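Local coordinates for protein Xaa-Pro aminopeptidase (Thermococcus sibiricus MM 739, PDB 4RGZ) that is a zinc-binding prolidase of the M24B peptidase family that probably hydrolyses peptide bonds preceding proline, at residues C235-R240 against R342-V347; E263-K268 against E276-T281; A206-R211 against G332-G337; D157-R162 against Y182-E187. All coordinates share one frame; numbering follows the deposited sequence.

Contact 1: residues C235-R240 against R342-V347; sequences CSDVTR and RIEDDV. With ZN (zinc ion), chain E.
Asp237 and Glu344 reach one zinc ion from two different strands. The metal is 2.1 Å from Asp237 OD1 and 2.2 Å from Glu344 OE1, and the two carboxylate planes stand 78° apart. With its CG anti to the backbone N (chi1 -169°) and the rest of the chain extended, Glu344 has the length to carry its carboxylate across to the metal, while the shorter Asp237 suits a strand that passes closer by. The tight part of the contact lies round Thr239. Its CG2 rests on the backbone and chain of Arg342, whose guanidinium pairs with the third zinc ligand, Asp226. Thr239 O accepts from Glu344 N (3.2 Å) and, on the opposite face of its plane, from Arg240 NH1. The same NH1 also donates to Glu344 O, and Arg240 NH2 forms a salt bridge to Asp345 OD1 at 2.7 Å. Both of these oxygens lie near the guanidinium plane, and Asp345 is further held by Thr358, Arg356 and Arg362. Toward Asp237, by contrast, the backbones spread, its CA standing 6.7 Å from that of Asp346. There an aspartate side chain fills the wider gap, Asp346 OD2 accepting from Asp237 N (2.9 Å) through its syn lone pair. Within this otherwise buried contact a water is a further ligand, 2.1 Å from the zinc. Because each segment contributes a ligand, the geometry of the site probably depends on how the two are held together, and, as in M24 relatives, Asp237 and Glu344 are probably suited to bridging two metals.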
loop_
_atom_site.group_PDB
_atom_site.type_symbol
_atom_site.label_atom_id
_atom_site.label_comp_id
_atom_site.label_asym_id
_atom_site.label_seq_id
_atom_site.Cartn_x
_atom_site.Cartn_y
_atom_site.Cartn_z
ATOM N N CYS A 235 3.420 9.680 -11.346
ATOM C CA CYS A 235 4.547 9.303 -10.504
ATOM C C CYS A 235 5.927 9.748 -11.030
ATOM O O CYS A 235 6.279 9.597 -12.246
ATOM C CB CYS A 235 4.564 7.760 -10.372
ATOM S SG CYS A 235 3.342 7.050 -9.250
ATOM N N SER A 236 6.729 10.242 -10.103
ATOM C CA SER A 236 8.121 10.477 -10.395
ATOM C C SER A 236 8.933 9.609 -9.464
ATOM O O SER A 236 8.374 8.962 -8.528
ATOM C CB SER A 236 8.459 11.937 -10.158
ATOM O OG SER A 236 8.388 12.277 -8.800
ATOM N N ASP A 237 10.244 9.600 -9.707
ATOM C CA ASP A 237 11.146 8.606 -9.125
ATOM C C ASP A 237 12.578 9.048 -9.443
ATOM O O ASP A 237 13.062 8.947 -10.589
ATOM C CB ASP A 237 10.854 7.234 -9.754
ATOM C CG ASP A 237 11.641 6.100 -9.130
ATOM O OD1 ASP A 237 12.334 6.309 -8.095
ATOM O OD2 ASP A 237 11.579 4.975 -9.687
ATOM N N VAL A 238 13.270 9.533 -8.427
ATOM C CA VAL A 238 14.606 9.994 -8.632
ATOM C C VAL A 238 15.509 9.325 -7.598
ATOM O O VAL A 238 15.045 8.963 -6.484
ATOM C CB VAL A 238 14.614 11.530 -8.540
ATOM C CG1 VAL A 238 14.420 11.996 -7.119
ATOM C CG2 VAL A 238 15.866 12.112 -9.155
ATOM N N THR A 239 16.772 9.125 -7.983
ATOM C CA THR A 239 17.828 8.653 -7.100
ATOM C C THR A 239 19.065 9.557 -7.270
ATOM O O THR A 239 19.457 9.893 -8.388
ATOM C CB THR A 239 18.249 7.188 -7.442
ATOM O OG1 THR A 239 17.139 6.290 -7.347
ATOM C CG2 THR A 239 19.321 6.693 -6.510
ATOM N N ARG A 240 19.695 9.938 -6.165
ATOM C CA ARG A 240 20.961 10.658 -6.256
ATOM C C ARG A 240 21.960 10.146 -5.208
ATOM O O ARG A 240 21.568 9.612 -4.159
ATOM C CB ARG A 240 20.739 12.171 -6.118
ATOM C CG ARG A 240 20.043 12.800 -7.323
ATOM C CD ARG A 240 20.958 12.825 -8.566
ATOM N NE ARG A 240 20.397 13.590 -9.679
ATOM C CZ ARG A 240 19.544 13.130 -10.599
ATOM N NH1 ARG A 240 19.111 11.875 -10.579
ATOM N NH2 ARG A 240 19.114 13.946 -11.548
ATOM N N ARG A 342 23.886 4.787 -7.438
ATOM C CA ARG A 342 22.828 4.773 -8.448
ATOM C C ARG A 342 22.446 6.219 -8.786
ATOM O O ARG A 342 22.374 7.071 -7.906
ATOM C CB ARG A 342 21.603 3.983 -7.973
ATOM C CG ARG A 342 20.475 3.865 -9.021
ATOM C CD ARG A 342 19.110 3.522 -8.430
ATOM N NE ARG A 342 19.336 2.491 -7.454
ATOM C CZ ARG A 342 19.052 2.518 -6.159
ATOM N NH1 ARG A 342 18.364 3.503 -5.596
ATOM N NH2 ARG A 342 19.440 1.482 -5.444
ATOM N N ILE A 343 22.223 6.489 -10.072
ATOM C CA ILE A 343 21.789 7.823 -10.546
ATOM C C ILE A 343 20.574 7.565 -11.449
ATOM O O ILE A 343 20.653 6.843 -12.441
ATOM C CB ILE A 343 22.909 8.566 -11.325
ATOM C CG1 ILE A 343 24.170 8.776 -10.463
ATOM C CG2 ILE A 343 22.412 9.909 -11.860
ATOM C CD1 ILE A 343 25.397 9.234 -11.249
ATOM N N GLU A 344 19.448 8.154 -11.077
ATOM C CA GLU A 344 18.179 7.892 -11.715
ATOM C C GLU A 344 17.539 9.188 -12.180
ATOM O O GLU A 344 17.467 10.193 -11.450
ATOM C CB GLU A 344 17.247 7.215 -10.720
ATOM C CG GLU A 344 15.964 6.648 -11.318
ATOM C CD GLU A 344 15.011 6.129 -10.252
ATOM O OE1 GLU A 344 15.144 6.518 -9.051
ATOM O OE2 GLU A 344 14.116 5.335 -10.614
ATOM N N ASP A 345 17.061 9.158 -13.409
ATOM C CA ASP A 345 16.309 10.262 -13.958
ATOM C C ASP A 345 15.004 9.707 -14.526
ATOM O O ASP A 345 14.868 8.503 -14.823
ATOM C CB ASP A 345 17.110 10.950 -15.073
ATOM C CG ASP A 345 18.161 11.939 -14.552
ATOM O OD1 ASP A 345 17.885 12.746 -13.641
ATOM O OD2 ASP A 345 19.274 11.961 -15.102
ATOM N N ASP A 346 14.045 10.610 -14.697
ATOM C CA ASP A 346 12.810 10.289 -15.371
ATOM C C ASP A 346 12.925 10.853 -16.774
ATOM O O ASP A 346 13.253 12.027 -16.935
ATOM C CB ASP A 346 11.653 10.861 -14.561
ATOM C CG ASP A 346 11.545 10.177 -13.224
ATOM O OD1 ASP A 346 12.235 9.139 -13.098
ATOM O OD2 ASP A 346 10.819 10.640 -12.306
ATOM N N VAL A 347 12.709 10.007 -17.781
ATOM C CA VAL A 347 12.831 10.431 -19.182
ATOM C C VAL A 347 11.481 10.236 -19.875
ATOM O O VAL A 347 10.811 9.242 -19.668
ATOM C CB VAL A 347 13.903 9.601 -19.930
ATOM C CG1 VAL A 347 14.067 10.075 -21.365
ATOM C CG2 VAL A 347 15.229 9.594 -19.194
HETATM ZN ZN ZN E . 13.986 5.091 -7.878
HETATM O O HOH W 1 13.740 3.118 -8.526
#

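Contact 2: residues E263-K268 against E276-T281; sequences ETAVQK and EVVDAT
An antiparallel helix pair, the ends of helices 249-268 and 275-288 joined by a short loop, brings Thr281 against Thr264, Ala265 and Lys268. The local axes approach to 8.5 Å at 156°, a spacing that small residues allow. Thr281 has its CG2 anti to the backbone N, which sends that methyl across to Thr264, 3.7 Å from Thr264 O and 3.9 Å from Thr264 CG2. Its hydroxyl turns back instead and donates to Val277 O (2.9 Å), one helical turn earlier, so a polar atom can sit in an otherwise apolar seam. In the pita-bread fold of M24 peptidases, helices cover the outside of the curved sheets, and here Ala265 and Val278 both also touch Ile329 of strand 326-335. Alanine keeps the helices close at this point, with Val278 CG1 3.7 Å from Ala265 O. Were Thr281 reduced to an alanine, Val277 O would probably lose its side-chain donor and a gap would open beside Thr264. On the solvent-facing margin, the aliphatic part of Lys268 lies over the threonine: CG comes 3.7 Å from Thr281 OG1, and CE meets Val277 CG1 at 3.8 Å. A lysine suits this edge because its methylenes can pack while its amino group runs on beyond them.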
loop_
_atom_site.group_PDB
_atom_site.type_symbol
_atom_site.label_atom_id
_atom_site.label_comp_id
_atom_site.label_asym_id
_atom_site.label_seq_id
_atom_site.Cartn_x
_atom_site.Cartn_y
_atom_site.Cartn_z
ATOM N N GLU A 263 24.421 8.832 -18.221
ATOM C CA GLU A 263 24.469 9.857 -19.250
ATOM C C GLU A 263 24.325 9.272 -20.663
ATOM O O GLU A 263 23.655 9.850 -21.509
ATOM C CB GLU A 263 25.737 10.705 -19.127
ATOM C CG GLU A 263 25.917 11.801 -20.191
ATOM C CD GLU A 263 24.763 12.792 -20.265
ATOM O OE1 GLU A 263 24.029 12.966 -19.260
ATOM O OE2 GLU A 263 24.573 13.398 -21.342
ATOM N N THR A 264 24.925 8.128 -20.927
ATOM C CA THR A 264 25.009 7.710 -22.307
ATOM C C THR A 264 23.763 6.923 -22.683
ATOM O O THR A 264 23.321 6.954 -23.829
ATOM C CB THR A 264 26.346 6.980 -22.568
ATOM O OG1 THR A 264 27.426 7.812 -22.114
ATOM C CG2 THR A 264 26.544 6.647 -24.049
ATOM N N ALA A 265 23.165 6.263 -21.694
ATOM C CA ALA A 265 21.918 5.539 -21.914
ATOM C C ALA A 265 20.782 6.542 -22.162
ATOM O O ALA A 265 19.945 6.363 -23.067
ATOM C CB ALA A 265 21.617 4.631 -20.758
ATOM N N VAL A 266 20.795 7.628 -21.394
ATOM C CA VAL A 266 19.859 8.719 -21.611
ATOM C C VAL A 266 20.028 9.220 -23.048
ATOM O O VAL A 266 19.068 9.280 -23.788
ATOM C CB VAL A 266 20.055 9.857 -20.599
ATOM C CG1 VAL A 266 19.433 11.158 -21.117
ATOM C CG2 VAL A 266 19.450 9.466 -19.266
ATOM N N GLN A 267 21.250 9.509 -23.470
ATOM C CA GLN A 267 21.460 10.030 -24.817
ATOM C C GLN A 267 21.013 9.044 -25.883
ATOM O O GLN A 267 20.605 9.471 -26.969
ATOM C CB GLN A 267 22.897 10.467 -25.039
ATOM C CG GLN A 267 23.210 11.822 -24.435
ATOM C CD GLN A 267 24.711 12.067 -24.290
ATOM O OE1 GLN A 267 25.543 11.202 -24.643
ATOM N NE2 GLN A 267 25.078 13.256 -23.771
ATOM N N LYS A 268 21.045 7.747 -25.562
ATOM C CA LYS A 268 20.652 6.716 -26.526
ATOM C C LYS A 268 19.136 6.704 -26.718
ATOM O O LYS A 268 18.658 6.292 -27.751
ATOM C CB LYS A 268 21.150 5.313 -26.091
ATOM C CG LYS A 268 20.945 4.183 -27.138
ATOM C CD LYS A 268 22.054 4.141 -28.185
ATOM C CE LYS A 268 21.752 3.173 -29.324
ATOM N NZ LYS A 268 22.958 2.779 -30.123
ATOM N N GLU A 276 15.752 -2.849 -24.516
ATOM C CA GLU A 276 16.978 -3.566 -24.182
ATOM C C GLU A 276 18.277 -2.878 -24.685
ATOM O O GLU A 276 19.311 -2.880 -23.971
ATOM C CB GLU A 276 16.926 -5.017 -24.648
ATOM C CG GLU A 276 16.767 -5.191 -26.154
ATOM C CD GLU A 276 16.823 -6.633 -26.567
ATOM O OE1 GLU A 276 16.830 -7.513 -25.699
ATOM O OE2 GLU A 276 16.875 -6.897 -27.770
ATOM N N VAL A 277 18.225 -2.288 -25.887
ATOM C CA VAL A 277 19.405 -1.605 -26.438
ATOM C C VAL A 277 19.821 -0.479 -25.493
ATOM O O VAL A 277 21.008 -0.259 -25.254
ATOM C CB VAL A 277 19.173 -1.110 -27.880
ATOM C CG1 VAL A 277 20.305 -0.226 -28.340
ATOM C CG2 VAL A 277 19.070 -2.288 -28.829
ATOM N N VAL A 278 18.841 0.200 -24.923
ATOM C CA VAL A 278 19.107 1.286 -23.976
ATOM C C VAL A 278 19.696 0.718 -22.700
ATOM O O VAL A 278 20.637 1.296 -22.112
ATOM C CB VAL A 278 17.836 2.116 -23.668
ATOM C CG1 VAL A 278 18.114 3.205 -22.643
ATOM C CG2 VAL A 278 17.321 2.742 -24.957
ATOM N N ASP A 279 19.176 -0.427 -22.270
ATOM C CA ASP A 279 19.718 -1.118 -21.107
ATOM C C ASP A 279 21.156 -1.551 -21.382
ATOM O O ASP A 279 22.051 -1.330 -20.566
ATOM C CB ASP A 279 18.859 -2.333 -20.754
ATOM C CG ASP A 279 19.423 -3.127 -19.592
ATOM O OD1 ASP A 279 19.303 -2.663 -18.438
ATOM O OD2 ASP A 279 19.987 -4.216 -19.832
ATOM N N ALA A 280 21.366 -2.166 -22.542
ATOM C CA ALA A 280 22.711 -2.596 -22.975
ATOM C C ALA A 280 23.737 -1.464 -23.098
ATOM O O ALA A 280 24.922 -1.712 -23.089
ATOM C CB ALA A 280 22.667 -3.426 -24.261
ATOM N N THR A 281 23.284 -0.228 -23.214
ATOM C CA THR A 281 24.200 0.908 -23.332
ATOM C C THR A 281 24.851 1.180 -21.986
ATOM O O THR A 281 26.063 1.131 -21.891
ATOM C CB THR A 281 23.455 2.143 -23.890
ATOM O OG1 THR A 281 22.975 1.812 -25.192
ATOM C CG2 THR A 281 24.363 3.374 -24.012
#

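Contact 3: residues A206-R211 against G332-G337; sequences ANPHHR and GIYLQG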
loop_
_atom_site.group_PDB
_atom_site.type_symbol
_atom_site.label_atom_id
_atom_site.label_comp_id
_atom_site.label_asym_id
_atom_site.label_seq_id
_atom_site.Cartn_x
_atom_site.Cartn_y
_atom_site.Cartn_z
ATOM N N ALA A 206 24.905 -0.814 -0.752
ATOM C CA ALA A 206 25.388 -1.856 -1.665
ATOM C C ALA A 206 24.265 -2.774 -2.003
ATOM O O ALA A 206 24.384 -3.616 -2.879
ATOM C CB ALA A 206 26.527 -2.654 -1.021
ATOM N N ASN A 207 23.180 -2.628 -1.266
ATOM C CA ASN A 207 22.030 -3.484 -1.409
ATOM C C ASN A 207 20.860 -2.683 -1.989
ATOM O O ASN A 207 20.260 -1.867 -1.294
ATOM C CB ASN A 207 21.699 -4.117 -0.045
ATOM C CG ASN A 207 20.581 -5.146 -0.123
ATOM O OD1 ASN A 207 20.347 -5.890 0.833
ATOM N ND2 ASN A 207 19.871 -5.191 -1.261
ATOM N N PRO A 208 20.528 -2.918 -3.276
ATOM C CA PRO A 208 19.520 -2.066 -3.935
ATOM C C PRO A 208 18.177 -2.097 -3.228
ATOM O O PRO A 208 17.381 -1.178 -3.416
ATOM C CB PRO A 208 19.392 -2.686 -5.325
ATOM C CG PRO A 208 20.701 -3.367 -5.546
ATOM C CD PRO A 208 21.019 -3.961 -4.198
ATOM N N HIS A 209 17.957 -3.129 -2.403
ATOM C CA HIS A 209 16.650 -3.407 -1.800
ATOM C C HIS A 209 16.525 -2.942 -0.354
ATOM O O HIS A 209 15.607 -3.336 0.372
ATOM C CB HIS A 209 16.358 -4.900 -1.942
ATOM C CG HIS A 209 15.941 -5.319 -3.353
ATOM N ND1 HIS A 209 16.042 -4.496 -4.431
ATOM C CD2 HIS A 209 15.427 -6.528 -3.838
ATOM C CE1 HIS A 209 15.616 -5.146 -5.541
ATOM N NE2 HIS A 209 15.236 -6.385 -5.178
ATOM N N HIS A 210 17.425 -2.059 0.059
ATOM C CA HIS A 210 17.634 -1.762 1.437
ATOM C C HIS A 210 16.494 -1.039 2.074
ATOM O O HIS A 210 15.946 -0.127 1.517
ATOM C CB HIS A 210 18.932 -0.964 1.577
ATOM C CG HIS A 210 19.252 -0.556 2.990
ATOM N ND1 HIS A 210 19.588 -1.441 3.939
ATOM C CD2 HIS A 210 19.276 0.692 3.591
ATOM C CE1 HIS A 210 19.807 -0.794 5.091
ATOM N NE2 HIS A 210 19.611 0.511 4.877
ATOM N N ARG A 211 16.163 -1.434 3.291
ATOM C CA ARG A 211 15.151 -0.784 4.082
ATOM C C ARG A 211 15.908 0.130 5.055
ATOM O O ARG A 211 16.709 -0.355 5.851
ATOM C CB ARG A 211 14.343 -1.865 4.829
ATOM C CG ARG A 211 13.149 -1.417 5.665
ATOM C CD ARG A 211 12.814 -2.521 6.685
ATOM N NE ARG A 211 11.908 -2.123 7.782
ATOM C CZ ARG A 211 11.823 -2.730 8.979
ATOM N NH1 ARG A 211 12.597 -3.775 9.283
ATOM N NH2 ARG A 211 10.957 -2.287 9.891
ATOM N N GLY A 332 23.451 1.248 -11.689
ATOM C CA GLY A 332 24.212 1.431 -10.467
ATOM C C GLY A 332 25.355 0.456 -10.345
ATOM O O GLY A 332 25.425 -0.538 -11.068
ATOM N N ILE A 333 26.260 0.757 -9.429
ATOM C CA ILE A 333 27.254 -0.205 -9.007
ATOM C C ILE A 333 27.120 -0.450 -7.499
ATOM O O ILE A 333 26.948 0.502 -6.706
ATOM C CB ILE A 333 28.672 0.203 -9.389
ATOM C CG1 ILE A 333 28.773 0.323 -10.909
ATOM C CG2 ILE A 333 29.651 -0.878 -8.940
ATOM C CD1 ILE A 333 30.103 0.829 -11.434
ATOM N N TYR A 334 27.171 -1.732 -7.129
ATOM C CA TYR A 334 26.952 -2.169 -5.750
ATOM C C TYR A 334 28.060 -3.073 -5.278
ATOM O O TYR A 334 28.234 -4.195 -5.779
ATOM C CB TYR A 334 25.612 -2.858 -5.624
ATOM C CG TYR A 334 24.536 -1.991 -6.202
ATOM C CD1 TYR A 334 23.952 -0.947 -5.442
ATOM C CD2 TYR A 334 24.152 -2.142 -7.543
ATOM C CE1 TYR A 334 22.990 -0.136 -5.989
ATOM C CE2 TYR A 334 23.184 -1.336 -8.097
ATOM C CZ TYR A 334 22.592 -0.343 -7.317
ATOM O OH TYR A 334 21.618 0.472 -7.905
ATOM N N LEU A 335 28.776 -2.564 -4.289
ATOM C CA LEU A 335 29.995 -3.158 -3.843
ATOM C C LEU A 335 29.844 -3.600 -2.408
ATOM O O LEU A 335 29.949 -2.798 -1.465
ATOM C CB LEU A 335 31.176 -2.190 -4.030
ATOM C CG LEU A 335 31.547 -1.822 -5.485
ATOM C CD1 LEU A 335 32.842 -1.022 -5.495
ATOM C CD2 LEU A 335 31.683 -3.010 -6.423
ATOM N N GLN A 336 29.590 -4.894 -2.256
ATOM C CA GLN A 336 29.305 -5.462 -0.954
ATOM C C GLN A 336 30.372 -5.062 0.064
ATOM O O GLN A 336 31.562 -5.124 -0.215
ATOM C CB GLN A 336 29.148 -6.973 -1.061
ATOM C CG GLN A 336 28.192 -7.558 -0.032
ATOM C CD GLN A 336 26.748 -7.109 -0.247
ATOM O OE1 GLN A 336 26.316 -6.869 -1.384
ATOM N NE2 GLN A 336 25.990 -7.001 0.851
ATOM N N GLY A 337 29.930 -4.591 1.224
ATOM C CA GLY A 337 30.834 -4.236 2.293
ATOM C C GLY A 337 31.347 -2.822 2.183
ATOM O O GLY A 337 31.934 -2.302 3.126
#
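Pro208 sets its CG squarely over one face of the Tyr334 ring, 3.8 Å from the ring centroid and only 4° off the ring normal, a CH-pi contact of nearly ideal direction. The two rings are not stacked flat: the pyrrolidine presents its corner and meets the aromatic plane obliquely. Tyr334 can offer its face because its CG lies beside the backbone N (chi1 -52°) and its ring is turned roughly crosswise to the chain (chi2 -83°). At the root of the same side chain, Ala206 O comes 3.1 Å from Tyr334 CB, while the methyl of Ala206 lies against the strand backbone, with CB 3.5 Å from Leu335 O. An alanine is small enough to fit there. The phenolic end turns inward, where OH is hydrogen-bonded to His297 and Arg342. Glycine suits position 332, since a CB there would run into that hydroxyl. Proline likewise suits its place as the second residue of a type I turn from Asn207 to His210, whose closing bond from His210 N to Asn207 O is weak. From the turn and just after it, His209 meets Tyr66 and Arg211 forms a salt bridge with Asp191, both of the second subunit. Thus a loop at the dimer interface is laid against strand 326-335, with the side chain of Pro208 about 8 Å from a bound zinc, consistent with the rim of the active-site cleft in the M24 pita-bread fold.

Contact 4: residues D157-R162 against Y182-E187; sequences DKVFYR and YMIKNE
Glu187 leans from just beyond helix 173-185 toward helix 143-164, where Lys158, Val159 and Arg162 receive it. Its CB faces Val159 CG2 across 4.5 Å. The next carbon, CG, is closer, 3.9 Å from Val159 CG2, so the apolar half of the glutamate lies against the valine. A bend at chi2 (-104°) then swings the carboxylate along the partner helix. CD approaches Arg162, and OE1 makes a weak, salt-bridging hydrogen bond with Arg162 NH1 at 3.4 Å, the guanidinium and carboxylate planes standing 87° apart. The other oxygen, OE2, sits 3.7 Å from Lys158 CB. Both helices pack on strand 222-231 of the M24 pita-bread fold, Val159 and Ile184 resting on Tyr227. Between them the branched Val159 fills the seam, its CG2 3.8 Å from Ile184 CG1. Shortened to an alanine, Glu187 is likely to leave Arg162 without its carboxylate mate and Val159 with a gap beside it. Toward the outer margin, Met183 SD lies 4.1 Å from Arg162 CB, a flexible thioether against the aliphatic root of the arginine. On a different side of helix 173-185, Tyr182 meets Tyr182 of the second subunit, and Lys185 forms a salt bridge with that subunit's Glu181.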
loop_
_atom_site.group_PDB
_atom_site.type_symbol
_atom_site.label_atom_id
_atom_site.label_comp_id
_atom_site.label_asym_id
_atom_site.label_seq_id
_atom_site.Cartn_x
_atom_site.Cartn_y
_atom_site.Cartn_z
ATOM N N ASP A 157 12.870 17.399 -7.690
ATOM C CA ASP A 157 14.052 18.262 -7.796
ATOM C C ASP A 157 14.143 19.222 -6.603
ATOM O O ASP A 157 15.152 19.260 -5.910
ATOM C CB ASP A 157 14.044 19.042 -9.107
ATOM C CG ASP A 157 14.548 18.220 -10.276
ATOM O OD1 ASP A 157 14.682 17.001 -10.151
ATOM O OD2 ASP A 157 14.828 18.778 -11.343
ATOM N N LYS A 158 13.089 19.971 -6.327
ATOM C CA LYS A 158 13.162 20.910 -5.229
ATOM C C LYS A 158 13.523 20.239 -3.897
ATOM O O LYS A 158 14.353 20.744 -3.158
ATOM C CB LYS A 158 11.896 21.750 -5.149
ATOM C CG LYS A 158 12.008 23.031 -5.975
ATOM C CD LYS A 158 10.666 23.762 -6.124
ATOM C CE LYS A 158 9.803 23.137 -7.230
ATOM N NZ LYS A 158 8.360 23.481 -7.095
ATOM N N VAL A 159 12.911 19.091 -3.621
ATOM C CA VAL A 159 13.232 18.243 -2.473
ATOM C C VAL A 159 14.739 17.912 -2.460
ATOM O O VAL A 159 15.438 18.193 -1.487
ATOM C CB VAL A 159 12.321 16.984 -2.469
ATOM C CG1 VAL A 159 12.773 15.946 -1.462
ATOM C CG2 VAL A 159 10.875 17.398 -2.196
ATOM N N PHE A 160 15.257 17.387 -3.558
ATOM C CA PHE A 160 16.705 17.228 -3.671
ATOM C C PHE A 160 17.545 18.365 -3.077
ATOM O O PHE A 160 18.449 18.087 -2.285
ATOM C CB PHE A 160 17.124 16.981 -5.114
ATOM C CG PHE A 160 18.598 16.908 -5.292
ATOM C CD1 PHE A 160 19.277 15.767 -4.976
ATOM C CD2 PHE A 160 19.310 18.006 -5.742
ATOM C CE1 PHE A 160 20.639 15.688 -5.129
ATOM C CE2 PHE A 160 20.679 17.944 -5.906
ATOM C CZ PHE A 160 21.352 16.780 -5.587
ATOM N N TYR A 161 17.274 19.620 -3.448
ATOM C CA TYR A 161 18.102 20.739 -2.988
ATOM C C TYR A 161 17.913 21.003 -1.514
ATOM O O TYR A 161 18.880 21.160 -0.773
ATOM C CB TYR A 161 17.853 22.042 -3.792
ATOM C CG TYR A 161 18.145 21.888 -5.265
ATOM C CD1 TYR A 161 19.421 21.503 -5.693
ATOM C CD2 TYR A 161 17.138 22.064 -6.240
ATOM C CE1 TYR A 161 19.698 21.322 -7.030
ATOM C CE2 TYR A 161 17.417 21.865 -7.598
ATOM C CZ TYR A 161 18.705 21.500 -7.984
ATOM O OH TYR A 161 19.047 21.294 -9.302
ATOM N N ARG A 162 16.663 21.061 -1.073
ATOM C CA ARG A 162 16.399 21.366 0.318
ATOM C C ARG A 162 17.014 20.256 1.172
ATOM O O ARG A 162 17.566 20.518 2.240
ATOM C CB ARG A 162 14.905 21.573 0.571
ATOM C CG ARG A 162 14.608 22.780 1.469
ATOM C CD ARG A 162 13.327 23.432 0.997
ATOM N NE ARG A 162 12.603 24.145 2.045
ATOM C CZ ARG A 162 11.455 23.753 2.624
ATOM N NH1 ARG A 162 10.847 22.603 2.299
ATOM N NH2 ARG A 162 10.915 24.534 3.558
ATOM N N TYR A 182 8.261 13.947 4.428
ATOM C CA TYR A 182 7.644 15.127 5.022
ATOM C C TYR A 182 7.746 16.310 4.095
ATOM O O TYR A 182 6.751 16.994 3.863
ATOM C CB TYR A 182 8.292 15.499 6.351
ATOM C CG TYR A 182 7.544 16.602 7.080
ATOM C CD1 TYR A 182 6.275 16.390 7.595
ATOM C CD2 TYR A 182 8.100 17.870 7.224
ATOM C CE1 TYR A 182 5.588 17.398 8.252
ATOM C CE2 TYR A 182 7.416 18.890 7.871
ATOM C CZ TYR A 182 6.166 18.640 8.381
ATOM O OH TYR A 182 5.502 19.644 9.020
ATOM N N MET A 183 8.951 16.555 3.591
ATOM C CA MET A 183 9.167 17.579 2.574
ATOM C C MET A 183 8.229 17.467 1.368
ATOM O O MET A 183 7.512 18.420 1.069
ATOM C CB MET A 183 10.611 17.607 2.117
ATOM C CG MET A 183 11.516 18.338 3.085
ATOM S SD MET A 183 13.155 18.374 2.356
ATOM C CE MET A 183 13.838 16.786 2.785
ATOM N N ILE A 184 8.208 16.310 0.713
ATOM C CA ILE A 184 7.312 16.060 -0.408
ATOM C C ILE A 184 5.839 16.389 -0.089
ATOM O O ILE A 184 5.088 16.856 -0.963
ATOM C CB ILE A 184 7.423 14.613 -0.892
ATOM C CG1 ILE A 184 8.849 14.274 -1.299
ATOM C CG2 ILE A 184 6.468 14.345 -2.043
ATOM C CD1 ILE A 184 9.018 12.819 -1.743
ATOM N N LYS A 185 5.421 16.168 1.158
ATOM C CA LYS A 185 4.050 16.483 1.532
ATOM C C LYS A 185 3.867 17.888 2.091
ATOM O O LYS A 185 2.745 18.283 2.323
ATOM C CB LYS A 185 3.473 15.416 2.461
ATOM C CG LYS A 185 3.537 14.011 1.864
ATOM C CD LYS A 185 3.139 12.965 2.887
ATOM C CE LYS A 185 3.041 11.573 2.280
ATOM N NZ LYS A 185 2.205 10.697 3.164
ATOM N N ASN A 186 4.958 18.637 2.307
ATOM C CA ASN A 186 4.935 20.139 2.412
ATOM C C ASN A 186 5.863 20.862 1.354
ATOM O O ASN A 186 6.675 21.744 1.668
ATOM C CB ASN A 186 5.181 20.593 3.853
ATOM C CG ASN A 186 4.500 19.675 4.873
ATOM O OD1 ASN A 186 4.644 18.451 4.788
ATOM N ND2 ASN A 186 3.747 20.246 5.819
ATOM N N GLU A 187 5.752 20.389 0.109
ATOM C CA GLU A 187 6.242 21.034 -1.106
ATOM C C GLU A 187 5.102 20.829 -2.092
ATOM O O GLU A 187 5.325 20.542 -3.279
ATOM C CB GLU A 187 7.486 20.344 -1.698
ATOM C CG GLU A 187 8.765 20.428 -0.886
ATOM C CD GLU A 187 9.758 21.421 -1.434
ATOM O OE1 GLU A 187 10.891 21.472 -0.900
ATOM O OE2 GLU A 187 9.402 22.155 -2.385
#

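From the N terminus, contact 4 closes first, a local loop from 157-162 to 182-187 that is complete before the others begin. Contact 3 then opens at 206-211 and contact 1 at 235-240. Contact 3 closes at 332-337, before contact 1 does at 342-347, so these two cross. Contact 2, a short helical hairpin, opens and closes within both. Contact 1 is the hub, joining two sheets at the metal. Phe160 packs on its Arg240, Val266 on its Val347, and Pro208 of contact 3 on its Arg342. Helices thereby join it through contacts 4 and 2, and contact 3 adds the interface loop; contacts 3 and 4 both reach the second subunit.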